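PDB 4EQQ: putative host cell surface-exposed lipoprotein from Streptococcus phage TP-J34, which probably blocks superinfection of the lysogenic Streptococcus host as a surface lipoprotein, of which this chain is the ectodomain, by targeting the tape measure protein of incoming phage. Local coordinates for residues M31-L40 with S51-Y62; Q74-R85 with A99-K107. All coordinates share one frame; numbering follows the deposited sequence.

Contact 1: residues M31-L40 with S51-Y62; sequences MSKEELRSQL and SDYAVENSGIDY
R37 reaches across to helix 48-57, where its side chain meets S51, D52 and V55 from CB to the guanidinium. Its CB lies 3.9 Å from V55 CG1; CG passes the hydroxyl of S51; CD skirts D52 OD1. CG stands anti to the backbone N (chi1 -167°), and a bend at chi3 then brings the guanidinium over V55 CG2 and beside D52. There NH1 bonds D52 OD1 at 2.8 Å, staying near the guanidinium plane but meeting the carboxylate from above its own plane. NE and NH2 grip E34 side-on, one nitrogen to each oxygen, while a water at NH1 leads to D52 O. With NE and NH2 bonded to E34 and NH1 to D52, rotation of the group should be restricted.

Segments 33-40 and 51-57 run at 142° in a helix-turn-helix fold, and V55 is a knob in the hole formed by K33, L36, R37 and L40. Where they come close, S51 OG donates to R37 O (2.7 Å), in the carbonyl plane and on a lone pair.

K33 lays its CB over one face of the Y62 ring, 3.8 Å from the centroid, a CH-pi contact; I60 CG2 lies over the opposite face, toward the rim. The Y62 hydroxyl donates to V55 O, fixing the ring. Past a bend at chi3, K33 NZ forms a salt bridge with E56 OE2 (2.7 Å), and a water joins NZ to OE1. Deeper in, L36 CD2 and I60 CD1 meet tip to tip at 3.5 Å, and L40 CD1 abuts A54 CB.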
loop_
_atom_site.group_PDB
_atom_site.type_symbol
_atom_site.label_atom_id
_atom_site.label_comp_id
_atom_site.label_asym_id
_atom_site.label_seq_id
_atom_site.Cartn_x
_atom_site.Cartn_y
_atom_site.Cartn_z
ATOM N N MET A 31 -2.649 -3.644 -4.760
ATOM C CA MET A 31 -3.698 -2.925 -5.480
ATOM C C MET A 31 -4.789 -3.769 -6.057
ATOM O O MET A 31 -4.555 -4.888 -6.531
ATOM C CB MET A 31 -3.091 -2.105 -6.629
ATOM C CG MET A 31 -2.069 -1.091 -6.174
ATOM S SD MET A 31 -1.393 -0.237 -7.606
ATOM C CE MET A 31 -0.016 0.611 -6.845
ATOM N N SER A 32 -5.981 -3.169 -6.122
ATOM C CA SER A 32 -7.114 -3.768 -6.803
ATOM C C SER A 32 -6.855 -3.492 -8.270
ATOM O O SER A 32 -5.960 -2.692 -8.595
ATOM C CB SER A 32 -8.416 -3.107 -6.347
ATOM O OG SER A 32 -8.551 -1.788 -6.843
ATOM N N LYS A 33 -7.599 -4.157 -9.158
ATOM C CA LYS A 33 -7.473 -3.936 -10.594
ATOM C C LYS A 33 -7.671 -2.458 -10.927
ATOM O O LYS A 33 -6.934 -1.918 -11.750
ATOM C CB LYS A 33 -8.508 -4.784 -11.349
ATOM C CG LYS A 33 -8.321 -4.790 -12.866
ATOM C CD LYS A 33 -9.442 -5.532 -13.601
ATOM C CE LYS A 33 -9.443 -7.028 -13.380
ATOM N NZ LYS A 33 -10.560 -7.684 -14.117
ATOM N N GLU A 34 -8.687 -1.809 -10.306
ATOM C CA GLU A 34 -8.992 -0.399 -10.583
ATOM C C GLU A 34 -7.904 0.564 -10.077
ATOM O O GLU A 34 -7.567 1.532 -10.756
ATOM C CB GLU A 34 -10.403 -0.012 -10.088
ATOM C CG GLU A 34 -11.526 -0.781 -10.782
ATOM C CD GLU A 34 -11.448 -0.905 -12.293
ATOM O OE1 GLU A 34 -11.159 0.109 -12.962
ATOM O OE2 GLU A 34 -11.656 -2.027 -12.810
ATOM N N GLU A 35 -7.319 0.254 -8.913
ATOM C CA GLU A 35 -6.215 1.050 -8.363
ATOM C C GLU A 35 -4.993 0.996 -9.286
ATOM O O GLU A 35 -4.392 2.030 -9.599
ATOM C CB GLU A 35 -5.850 0.557 -6.969
ATOM C CG GLU A 35 -6.784 1.130 -5.923
ATOM C CD GLU A 35 -6.594 0.574 -4.530
ATOM O OE1 GLU A 35 -6.197 -0.609 -4.394
ATOM O OE2 GLU A 35 -6.908 1.309 -3.567
ATOM N N LEU A 36 -4.676 -0.208 -9.765
ATOM C CA LEU A 36 -3.550 -0.463 -10.664
ATOM C C LEU A 36 -3.760 0.204 -12.022
ATOM O O LEU A 36 -2.835 0.821 -12.554
ATOM C CB LEU A 36 -3.320 -1.979 -10.804
ATOM C CG LEU A 36 -2.177 -2.401 -11.744
ATOM C CD1 LEU A 36 -0.818 -1.831 -11.277
ATOM C CD2 LEU A 36 -2.118 -3.896 -11.855
ATOM N N ARG A 37 -5.001 0.148 -12.540
ATOM C CA ARG A 37 -5.374 0.756 -13.816
ATOM C C ARG A 37 -5.106 2.259 -13.789
ATOM O O ARG A 37 -4.544 2.815 -14.743
ATOM C CB ARG A 37 -6.868 0.486 -14.112
ATOM C CG ARG A 37 -7.273 0.792 -15.553
ATOM C CD ARG A 37 -8.792 0.953 -15.710
ATOM N NE ARG A 37 -9.531 -0.239 -15.285
ATOM C CZ ARG A 37 -9.669 -1.343 -16.010
ATOM N NH1 ARG A 37 -9.106 -1.434 -17.210
ATOM N NH2 ARG A 37 -10.335 -2.379 -15.527
ATOM N N SER A 38 -5.544 2.908 -12.695
ATOM C CA SER A 38 -5.382 4.334 -12.438
ATOM C C SER A 38 -3.887 4.671 -12.223
ATOM O O SER A 38 -3.394 5.628 -12.808
ATOM C CB SER A 38 -6.224 4.744 -11.239
ATOM O OG SER A 38 -5.986 6.103 -10.907
ATOM N N GLN A 39 -3.156 3.854 -11.438
ATOM C CA GLN A 39 -1.725 4.054 -11.182
ATOM C C GLN A 39 -0.898 4.108 -12.489
ATOM O O GLN A 39 -0.076 5.014 -12.656
ATOM C CB GLN A 39 -1.186 2.939 -10.272
ATOM C CG GLN A 39 0.316 3.049 -9.973
ATOM C CD GLN A 39 0.673 4.157 -9.003
ATOM O OE1 GLN A 39 -0.154 4.628 -8.229
ATOM N NE2 GLN A 39 1.931 4.578 -9.000
ATOM N N LEU A 40 -1.104 3.123 -13.395
ATOM C CA LEU A 40 -0.358 3.044 -14.659
ATOM C C LEU A 40 -0.552 4.273 -15.547
ATOM O O LEU A 40 0.382 4.694 -16.228
ATOM C CB LEU A 40 -0.666 1.747 -15.429
ATOM C CG LEU A 40 -0.218 0.433 -14.762
ATOM C CD1 LEU A 40 -0.910 -0.765 -15.409
ATOM C CD2 LEU A 40 1.335 0.249 -14.791
ATOM N N SER A 51 -2.719 0.475 -20.170
ATOM C CA SER A 51 -3.056 0.210 -18.767
ATOM C C SER A 51 -4.155 -0.843 -18.684
ATOM O O SER A 51 -4.016 -1.782 -17.910
ATOM C CB SER A 51 -3.459 1.492 -18.048
ATOM O OG SER A 51 -3.783 1.197 -16.700
ATOM N N ASP A 52 -5.226 -0.695 -19.496
ATOM C CA ASP A 52 -6.330 -1.660 -19.588
ATOM C C ASP A 52 -5.803 -3.041 -19.998
ATOM O O ASP A 52 -6.235 -4.039 -19.432
ATOM C CB ASP A 52 -7.413 -1.191 -20.581
ATOM C CG ASP A 52 -8.203 0.036 -20.139
ATOM O OD1 ASP A 52 -8.070 0.448 -18.944
ATOM O OD2 ASP A 52 -8.903 0.609 -20.980
ATOM N N TYR A 53 -4.847 -3.095 -20.935
ATOM C CA TYR A 53 -4.233 -4.363 -21.336
ATOM C C TYR A 53 -3.435 -4.965 -20.167
ATOM O O TYR A 53 -3.594 -6.151 -19.866
ATOM C CB TYR A 53 -3.299 -4.167 -22.541
ATOM C CG TYR A 53 -2.564 -5.434 -22.932
ATOM C CD1 TYR A 53 -3.173 -6.388 -23.747
ATOM C CD2 TYR A 53 -1.273 -5.686 -22.479
ATOM C CE1 TYR A 53 -2.514 -7.567 -24.088
ATOM C CE2 TYR A 53 -0.610 -6.868 -22.802
ATOM C CZ TYR A 53 -1.229 -7.799 -23.621
ATOM O OH TYR A 53 -0.571 -8.948 -23.982
ATOM N N ALA A 54 -2.548 -4.160 -19.543
ATOM C CA ALA A 54 -1.710 -4.628 -18.433
ATOM C C ALA A 54 -2.496 -5.186 -17.224
ATOM O O ALA A 54 -2.137 -6.238 -16.711
ATOM C CB ALA A 54 -0.749 -3.530 -17.985
ATOM N N VAL A 55 -3.581 -4.527 -16.795
ATOM C CA VAL A 55 -4.337 -5.015 -15.614
ATOM C C VAL A 55 -4.956 -6.406 -15.793
ATOM O O VAL A 55 -5.115 -7.121 -14.807
ATOM C CB VAL A 55 -5.344 -3.998 -15.022
ATOM C CG1 VAL A 55 -4.637 -2.707 -14.591
ATOM C CG2 VAL A 55 -6.499 -3.725 -15.991
ATOM N N GLU A 56 -5.245 -6.795 -17.051
ATOM C CA GLU A 56 -5.847 -8.090 -17.412
ATOM C C GLU A 56 -4.850 -9.163 -17.847
ATOM O O GLU A 56 -5.191 -10.355 -17.829
ATOM C CB GLU A 56 -6.876 -7.892 -18.563
ATOM C CG GLU A 56 -8.129 -7.107 -18.172
ATOM C CD GLU A 56 -9.029 -7.721 -17.114
ATOM O OE1 GLU A 56 -8.854 -8.915 -16.777
ATOM O OE2 GLU A 56 -9.934 -7.004 -16.636
ATOM N N ASN A 57 -3.641 -8.749 -18.278
ATOM C CA ASN A 57 -2.659 -9.638 -18.891
ATOM C C ASN A 57 -1.313 -9.762 -18.183
ATOM O O ASN A 57 -0.318 -10.125 -18.816
ATOM C CB ASN A 57 -2.497 -9.229 -20.371
ATOM C CG ASN A 57 -3.768 -9.431 -21.172
ATOM O OD1 ASN A 57 -4.088 -10.549 -21.576
ATOM N ND2 ASN A 57 -4.540 -8.365 -21.383
ATOM N N SER A 58 -1.284 -9.520 -16.861
ATOM C CA SER A 58 -0.058 -9.605 -16.081
ATOM C C SER A 58 -0.030 -10.797 -15.120
ATOM O O SER A 58 0.889 -10.889 -14.301
ATOM C CB SER A 58 0.182 -8.295 -15.332
ATOM O OG SER A 58 0.264 -7.220 -16.248
ATOM N N GLY A 59 -1.025 -11.686 -15.229
ATOM C CA GLY A 59 -1.159 -12.881 -14.394
ATOM C C GLY A 59 -1.490 -12.574 -12.949
ATOM O O GLY A 59 -1.259 -13.401 -12.061
ATOM N N ILE A 60 -2.004 -11.364 -12.686
ATOM C CA ILE A 60 -2.309 -10.950 -11.307
ATOM C C ILE A 60 -3.546 -11.646 -10.770
ATOM O O ILE A 60 -4.590 -11.668 -11.433
ATOM C CB ILE A 60 -2.372 -9.401 -11.141
ATOM C CG1 ILE A 60 -1.029 -8.742 -11.531
ATOM C CG2 ILE A 60 -2.797 -9.007 -9.705
ATOM C CD1 ILE A 60 -1.131 -7.303 -11.880
ATOM N N ASP A 61 -3.423 -12.195 -9.554
ATOM C CA ASP A 61 -4.537 -12.788 -8.841
ATOM C C ASP A 61 -5.040 -11.690 -7.868
ATOM O O ASP A 61 -4.451 -11.474 -6.810
ATOM C CB ASP A 61 -4.101 -14.057 -8.075
ATOM C CG ASP A 61 -5.278 -14.812 -7.459
ATOM O OD1 ASP A 61 -6.338 -14.189 -7.241
ATOM O OD2 ASP A 61 -5.145 -16.034 -7.226
ATOM N N TYR A 62 -6.142 -11.027 -8.230
ATOM C CA TYR A 62 -6.735 -9.957 -7.427
ATOM C C TYR A 62 -7.362 -10.429 -6.117
ATOM O O TYR A 62 -7.505 -9.619 -5.198
ATOM C CB TYR A 62 -7.675 -9.100 -8.275
ATOM C CG TYR A 62 -6.916 -8.326 -9.328
ATOM C CD1 TYR A 62 -6.129 -7.226 -8.983
ATOM C CD2 TYR A 62 -6.940 -8.720 -10.661
ATOM C CE1 TYR A 62 -5.392 -6.539 -9.942
ATOM C CE2 TYR A 62 -6.232 -8.020 -11.634
ATOM C CZ TYR A 62 -5.455 -6.937 -11.270
ATOM O OH TYR A 62 -4.791 -6.238 -12.245
HETATM O O HOH W 1 -11.259 -10.113 -15.698
HETATM O O HOH W 2 -8.963 -3.770 -18.823
HETATM O O HOH W 3 -10.893 -4.722 -17.075
#

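Contact 2: residues Q74-R85 with A99-K107; sequences QDTLSMSPDAIR and ADYAVANLK
The R85 guanidinium has V103 CG2 over one face, 3.3 Å from NH1 and offset toward the rim. Two carboxylates occupy its edge: D82 OD1 accepts from NH2 at 3.2 Å, almost straight, and D100 OD1 accepts from NH1 at 3.1 Å. D100 is approached from above its carboxylate plane, the guanidinium and D100 carboxylate planes standing 61° apart; Q96 also donates to this oxygen. A water links NH1 to D100 O.

Segments 81-85 and 99-104 run nearly antiparallel, at 155°, as a helical hairpin. V103 CG1 presses on P81 O (3.3 Å) and I84 CG2, and L106 CD1 meets I84 CD1 tip to tip at 3.7 Å.

At the Q74 amide, OE1 takes the K107 backbone N-H on a lone pair, in the carbonyl plane, at 3.0 Å. The K107 chain, extended beyond CG, carries NZ to D75 OD1 (2.8 Å) on its syn side, though 31° out of the carboxylate plane; a water bonded to D75 OD2 lies weakly at NZ. The C-terminal residue is thus pinned to helix 62-77 through both backbone and side chain, and paired charges at either end of the contact flank a small apolar centre.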
loop_
_atom_site.group_PDB
_atom_site.type_symbol
_atom_site.label_atom_id
_atom_site.label_comp_id
_atom_site.label_asym_id
_atom_site.label_seq_id
_atom_site.Cartn_x
_atom_site.Cartn_y
_atom_site.Cartn_z
ATOM N N GLN A 74 -5.613 -5.250 8.875
ATOM C CA GLN A 74 -5.771 -5.942 10.161
ATOM C C GLN A 74 -4.554 -5.745 11.046
ATOM O O GLN A 74 -4.708 -5.371 12.203
ATOM C CB GLN A 74 -6.059 -7.444 9.964
ATOM C CG GLN A 74 -6.306 -8.169 11.297
ATOM C CD GLN A 74 -6.904 -9.531 11.130
ATOM O OE1 GLN A 74 -6.269 -10.444 10.620
ATOM N NE2 GLN A 74 -8.134 -9.693 11.575
ATOM N N ASP A 75 -3.348 -5.975 10.498
ATOM C CA ASP A 75 -2.119 -5.857 11.272
ATOM C C ASP A 75 -1.686 -4.440 11.611
ATOM O O ASP A 75 -1.141 -4.248 12.688
ATOM C CB ASP A 75 -0.982 -6.658 10.635
ATOM C CG ASP A 75 -1.306 -8.138 10.476
ATOM O OD1 ASP A 75 -2.034 -8.687 11.338
ATOM O OD2 ASP A 75 -0.843 -8.741 9.494
ATOM N N THR A 76 -1.886 -3.463 10.701
ATOM C CA THR A 76 -1.460 -2.075 10.947
ATOM C C THR A 76 -2.469 -1.283 11.770
ATOM O O THR A 76 -2.069 -0.355 12.468
ATOM C CB THR A 76 -1.190 -1.294 9.640
ATOM O OG1 THR A 76 -2.382 -1.205 8.853
ATOM C CG2 THR A 76 -0.059 -1.866 8.821
ATOM N N LEU A 77 -3.762 -1.583 11.634
ATOM C CA LEU A 77 -4.793 -0.759 12.262
ATOM C C LEU A 77 -5.797 -1.476 13.139
ATOM O O LEU A 77 -6.688 -0.819 13.689
ATOM C CB LEU A 77 -5.539 0.058 11.166
ATOM C CG LEU A 77 -4.700 1.062 10.354
ATOM C CD1 LEU A 77 -5.416 1.454 9.061
ATOM C CD2 LEU A 77 -4.330 2.286 11.184
ATOM N N SER A 78 -5.699 -2.815 13.248
ATOM C CA SER A 78 -6.627 -3.612 14.059
ATOM C C SER A 78 -8.090 -3.376 13.692
ATOM O O SER A 78 -8.977 -3.413 14.548
ATOM C CB SER A 78 -6.358 -3.435 15.555
ATOM O OG SER A 78 -5.028 -3.821 15.854
ATOM N N MET A 79 -8.346 -3.148 12.397
ATOM C CA MET A 79 -9.706 -2.986 11.892
ATOM C C MET A 79 -10.419 -4.333 11.947
ATOM O O MET A 79 -9.781 -5.383 11.784
ATOM C CB MET A 79 -9.682 -2.489 10.452
ATOM C CG MET A 79 -9.324 -1.026 10.344
ATOM S SD MET A 79 -8.987 -0.527 8.640
ATOM C CE MET A 79 -10.646 -0.590 7.939
ATOM N N SER A 80 -11.740 -4.304 12.152
ATOM C CA SER A 80 -12.526 -5.537 12.199
ATOM C C SER A 80 -12.636 -6.161 10.800
ATOM O O SER A 80 -12.529 -5.434 9.811
ATOM C CB SER A 80 -13.925 -5.265 12.762
ATOM O OG SER A 80 -14.748 -4.591 11.822
ATOM N N PRO A 81 -12.878 -7.489 10.680
ATOM C CA PRO A 81 -13.060 -8.084 9.345
ATOM C C PRO A 81 -14.162 -7.385 8.524
ATOM O O PRO A 81 -13.983 -7.177 7.327
ATOM C CB PRO A 81 -13.437 -9.539 9.666
ATOM C CG PRO A 81 -12.760 -9.805 10.971
ATOM C CD PRO A 81 -12.993 -8.525 11.736
ATOM N N ASP A 82 -15.291 -7.002 9.170
ATOM C CA ASP A 82 -16.390 -6.311 8.489
ATOM C C ASP A 82 -15.981 -4.925 8.019
ATOM O O ASP A 82 -16.342 -4.538 6.909
ATOM C CB ASP A 82 -17.660 -6.241 9.367
ATOM C CG ASP A 82 -18.458 -7.544 9.462
ATOM O OD1 ASP A 82 -18.271 -8.430 8.585
ATOM O OD2 ASP A 82 -19.278 -7.669 10.398
ATOM N N ALA A 83 -15.238 -4.174 8.847
ATOM C CA ALA A 83 -14.754 -2.850 8.454
ATOM C C ALA A 83 -13.762 -2.983 7.288
ATOM O O ALA A 83 -13.771 -2.149 6.385
ATOM C CB ALA A 83 -14.096 -2.138 9.630
ATOM N N ILE A 84 -12.926 -4.040 7.299
ATOM C CA ILE A 84 -11.955 -4.316 6.227
ATOM C C ILE A 84 -12.675 -4.643 4.926
ATOM O O ILE A 84 -12.295 -4.122 3.884
ATOM C CB ILE A 84 -10.940 -5.414 6.625
ATOM C CG1 ILE A 84 -10.000 -4.899 7.739
ATOM C CG2 ILE A 84 -10.125 -5.898 5.391
ATOM C CD1 ILE A 84 -9.230 -6.010 8.518
ATOM N N ARG A 85 -13.715 -5.498 4.985
ATOM C CA ARG A 85 -14.509 -5.866 3.811
ATOM C C ARG A 85 -15.047 -4.609 3.121
ATOM O O ARG A 85 -14.907 -4.482 1.905
ATOM C CB ARG A 85 -15.681 -6.774 4.225
ATOM C CG ARG A 85 -16.391 -7.448 3.037
ATOM C CD ARG A 85 -17.809 -7.902 3.382
ATOM N NE ARG A 85 -17.863 -8.549 4.690
ATOM C CZ ARG A 85 -17.683 -9.847 4.902
ATOM N NH1 ARG A 85 -17.463 -10.669 3.883
ATOM N NH2 ARG A 85 -17.717 -10.334 6.134
ATOM N N ALA A 99 -13.050 -9.133 -1.843
ATOM C CA ALA A 99 -13.093 -8.667 -0.457
ATOM C C ALA A 99 -13.639 -9.767 0.464
ATOM O O ALA A 99 -13.093 -9.961 1.548
ATOM C CB ALA A 99 -13.943 -7.404 -0.349
ATOM N N ASP A 100 -14.667 -10.525 0.011
ATOM C CA ASP A 100 -15.232 -11.624 0.804
ATOM C C ASP A 100 -14.185 -12.703 1.020
ATOM O O ASP A 100 -14.017 -13.165 2.148
ATOM C CB ASP A 100 -16.497 -12.216 0.142
ATOM C CG ASP A 100 -17.702 -11.287 0.097
ATOM O OD1 ASP A 100 -17.718 -10.284 0.860
ATOM O OD2 ASP A 100 -18.604 -11.531 -0.731
ATOM N N TYR A 101 -13.449 -13.068 -0.057
ATOM C CA TYR A 101 -12.367 -14.051 0.023
ATOM C C TYR A 101 -11.271 -13.557 0.994
ATOM O O TYR A 101 -10.785 -14.329 1.831
ATOM C CB TYR A 101 -11.772 -14.318 -1.374
ATOM C CG TYR A 101 -10.462 -15.072 -1.328
ATOM C CD1 TYR A 101 -10.434 -16.458 -1.192
ATOM C CD2 TYR A 101 -9.245 -14.394 -1.378
ATOM C CE1 TYR A 101 -9.225 -17.152 -1.087
ATOM C CE2 TYR A 101 -8.030 -15.079 -1.292
ATOM C CZ TYR A 101 -8.026 -16.458 -1.153
ATOM O OH TYR A 101 -6.833 -17.127 -1.074
ATOM N N ALA A 102 -10.892 -12.269 0.883
ATOM C CA ALA A 102 -9.847 -11.701 1.743
ATOM C C ALA A 102 -10.207 -11.847 3.229
ATOM O O ALA A 102 -9.395 -12.353 4.013
ATOM C CB ALA A 102 -9.631 -10.222 1.403
ATOM N N VAL A 103 -11.414 -11.382 3.613
ATOM C CA VAL A 103 -11.838 -11.385 5.014
ATOM C C VAL A 103 -12.082 -12.779 5.602
ATOM O O VAL A 103 -11.830 -12.994 6.787
ATOM C CB VAL A 103 -12.909 -10.317 5.381
ATOM C CG1 VAL A 103 -12.443 -8.912 4.989
ATOM C CG2 VAL A 103 -14.243 -10.625 4.738
ATOM N N ALA A 104 -12.488 -13.735 4.757
ATOM C CA ALA A 104 -12.691 -15.134 5.163
ATOM C C ALA A 104 -11.337 -15.791 5.521
ATOM O O ALA A 104 -11.306 -16.798 6.226
ATOM C CB ALA A 104 -13.372 -15.902 4.041
ATOM N N ASN A 105 -10.224 -15.196 5.052
ATOM C CA ASN A 105 -8.866 -15.686 5.292
ATOM C C ASN A 105 -8.046 -14.840 6.259
ATOM O O ASN A 105 -6.833 -15.013 6.347
ATOM C CB ASN A 105 -8.137 -15.951 3.974
ATOM C CG ASN A 105 -8.751 -17.081 3.185
ATOM O OD1 ASN A 105 -9.598 -16.873 2.306
ATOM N ND2 ASN A 105 -8.353 -18.302 3.506
ATOM N N LEU A 106 -8.718 -13.979 7.036
ATOM C CA LEU A 106 -8.099 -13.143 8.070
ATOM C C LEU A 106 -8.088 -13.859 9.434
ATOM O O LEU A 106 -8.704 -14.920 9.584
ATOM C CB LEU A 106 -8.838 -11.801 8.203
ATOM C CG LEU A 106 -8.549 -10.740 7.142
ATOM C CD1 LEU A 106 -9.421 -9.537 7.351
ATOM C CD2 LEU A 106 -7.095 -10.330 7.148
ATOM N N LYS A 107 -7.392 -13.269 10.423
ATOM C CA LYS A 107 -7.290 -13.808 11.779
ATOM C C LYS A 107 -8.585 -13.548 12.535
ATOM O O LYS A 107 -8.953 -14.343 13.395
ATOM C CB LYS A 107 -6.107 -13.182 12.532
ATOM C CG LYS A 107 -4.745 -13.447 11.906
ATOM C CD LYS A 107 -3.730 -12.461 12.462
ATOM C CE LYS A 107 -2.399 -12.520 11.766
ATOM N NZ LYS A 107 -1.536 -11.371 12.150
HETATM O O HOH W 4 -1.582 -11.144 8.757
HETATM O O HOH W 5 -16.095 -13.271 3.868
#

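From the N terminus, helix 13-28 comes first and has already run its course when contact 1 begins. Contact 1 closes the turn between helices 33-42 and 48-57 and, through Y62, reaches the start of helix 62-77. That helix carries the chain to contact 2, which opens near its far end, closes the turn between helices 81-91 and 96-104, and fastens the C terminus back onto 62-77. The two closures follow in series, neither nesting nor crossing, with centres 22 Å apart, one in each of the protein's two lipoprotein repeats. Both meet the second subunit: S38 OG of 31-40 donates to the backbone O of D75 of the neighbouring subunit.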